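Local coordinates for protein rhizavidin (Rhizobium etli, PDB 3EW1) that binds the vitamin biotin with high affinity as a dimeric member of the avidin family, at residues A89-G93 with N94-I98. Sequence-based numbering, arbitrary orientation. Where two conformers were deposited one is given.
Sequences AQVNG and NNTEI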
loop_
_atom_site.group_PDB
_atom_site.type_symbol
_atom_site.label_atom_id
_atom_site.label_comp_id
_atom_site.label_asym_id
_atom_site.label_seq_id
_atom_site.Cartn_x
_atom_site.Cartn_y
_atom_site.Cartn_z
ATOM N N ALA B 89 -3.785 14.075 -0.993
ATOM C CA ALA B 89 -4.619 14.809 -1.961
ATOM C C ALA B 89 -4.607 16.294 -1.627
ATOM O O ALA B 89 -4.674 16.655 -0.453
ATOM C CB ALA B 89 -6.048 14.296 -1.927
ATOM N N GLN B 90 -4.511 17.146 -2.656
ATOM C CA GLN B 90 -4.721 18.588 -2.456
ATOM C C GLN B 90 -5.315 19.164 -3.730
ATOM O O GLN B 90 -5.374 18.492 -4.763
ATOM C CB GLN B 90 -3.406 19.272 -2.158
ATOM C CG GLN B 90 -2.362 19.092 -3.243
ATOM C CD GLN B 90 -1.109 19.919 -2.976
ATOM O OE1 GLN B 90 -0.877 20.418 -1.851
ATOM N NE2 GLN B 90 -0.296 20.075 -4.012
ATOM N N VAL B 91 -5.770 20.410 -3.652
ATOM C CA VAL B 91 -6.422 21.043 -4.773
ATOM C C VAL B 91 -5.483 22.103 -5.338
ATOM O O VAL B 91 -4.826 22.813 -4.571
ATOM C CB VAL B 91 -7.759 21.666 -4.308
ATOM C CG1 VAL B 91 -8.409 22.481 -5.423
ATOM C CG2 VAL B 91 -8.722 20.593 -3.891
ATOM N N ASN B 92 -5.404 22.170 -6.663
ATOM C CA ASN B 92 -4.768 23.298 -7.349
ATOM C C ASN B 92 -5.399 23.534 -8.713
ATOM O O ASN B 92 -5.843 22.588 -9.376
ATOM C CB ASN B 92 -3.252 23.101 -7.480
ATOM C CG ASN B 92 -2.868 22.136 -8.595
ATOM O OD1 ASN B 92 -1.969 22.428 -9.389
ATOM N ND2 ASN B 92 -3.540 20.980 -8.659
ATOM N N GLY B 93 -5.446 24.797 -9.128
ATOM C CA GLY B 93 -5.999 25.160 -10.437
ATOM C C GLY B 93 -7.359 24.512 -10.689
ATOM O O GLY B 93 -7.638 24.056 -11.805
ATOM N N ASN B 94 -8.200 24.456 -9.654
ATOM C CA ASN B 94 -9.535 23.867 -9.760
ATOM C C ASN B 94 -9.569 22.337 -10.084
ATOM O O ASN B 94 -10.570 21.813 -10.571
ATOM C CB ASN B 94 -10.384 24.650 -10.771
ATOM C CG ASN B 94 -11.854 24.714 -10.372
ATOM O OD1 ASN B 94 -12.698 24.038 -10.976
ATOM N ND2 ASN B 94 -12.168 25.509 -9.336
ATOM N N ASN B 95 -8.485 21.633 -9.790
ATOM C CA ASN B 95 -8.465 20.189 -9.967
ATOM C C ASN B 95 -7.807 19.564 -8.744
ATOM O O ASN B 95 -6.914 20.141 -8.156
ATOM C CB ASN B 95 -7.679 19.804 -11.233
ATOM C CG ASN B 95 -8.065 18.397 -11.791
ATOM O OD1 ASN B 95 -9.244 18.013 -11.783
ATOM N ND2 ASN B 95 -7.064 17.643 -12.286
ATOM N N THR B 96 -8.263 18.377 -8.372
ATOM C CA THR B 96 -7.631 17.603 -7.315
ATOM C C THR B 96 -6.381 16.880 -7.861
ATOM O O THR B 96 -6.370 16.439 -9.007
ATOM C CB THR B 96 -8.613 16.552 -6.808
ATOM O OG1 THR B 96 -9.877 17.199 -6.589
ATOM C CG2 THR B 96 -8.136 15.965 -5.505
ATOM N N GLU B 97 -5.340 16.776 -7.043
ATOM C CA GLU B 97 -4.125 16.029 -7.428
ATOM C C GLU B 97 -3.663 15.228 -6.222
ATOM O O GLU B 97 -3.975 15.576 -5.069
ATOM C CB GLU B 97 -2.995 16.944 -7.956
ATOM C CG GLU B 97 -2.476 17.971 -6.947
ATOM C CD GLU B 97 -1.355 18.900 -7.486
ATOM O OE1 GLU B 97 -0.849 19.718 -6.667
ATOM O OE2 GLU B 97 -0.989 18.831 -8.699
ATOM N N ILE B 98 -2.963 14.124 -6.480
ATOM C CA ILE B 98 -2.369 13.384 -5.375
ATOM C C ILE B 98 -0.871 13.468 -5.519
ATOM O O ILE B 98 -0.334 13.071 -6.543
ATOM C CB ILE B 98 -2.824 11.908 -5.399
ATOM C CG1 ILE B 98 -4.361 11.825 -5.376
ATOM C CG2 ILE B 98 -2.243 11.114 -4.212
ATOM C CD1 ILE B 98 -4.964 10.402 -5.602
#
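Residues 89-98 form the tip of a beta hairpin with a two-residue loop (Gly93-Asn94), where Gln90 pairs with Glu97 and Asn92 with Asn95 as strand 78-92 turns back into strand 95-108 of the eight-stranded antiparallel avidin barrel. A type I' turn from Asn92 to Asn95 reverses the chain, with Gly93 and Asn94 both at positive phi (49° and 64°). Asn92 N bonds Asn95 O (2.9 Å) and Asn95 N bonds Asn92 O in return. The next hydrogen-bonded pair repeats the scheme, Gln90 N to Glu97 O and Glu97 N to Gln90 O, each 2.9 Å. Val91 and Thr96 form the non-hydrogen-bonded pair between them, their side chains on the face shared by Ala89 and Ile98, where Thr96 and Ile98 both touch Trp19.

On the other face, Glu97 stands between Gln90 and Asn92. In one of the two conformers of Asn92, its side chain crosses Glu97 at about a right angle and the amide stacks on the carboxylate; chi1 of 78° places CG between the backbone N and the carbonyl carbon, from where the amide can reach Glu97. Glu97 OE2 accepts a hydrogen bond from Gln122 NE2 in strand 111-124, tying the hairpin's polar face to the adjoining strand. Replacing Glu97 by alanine removes the carboxylate and is likely to leave the Gln90 and Gln122 amides without the acceptor group they share. The Gln90 and Glu97 chains run alongside each other, extended beyond CG, and Gln90 NE2 donates to Glu97 OE1 (2.7 Å) on its anti side, with amide and carboxylate nearly coplanar.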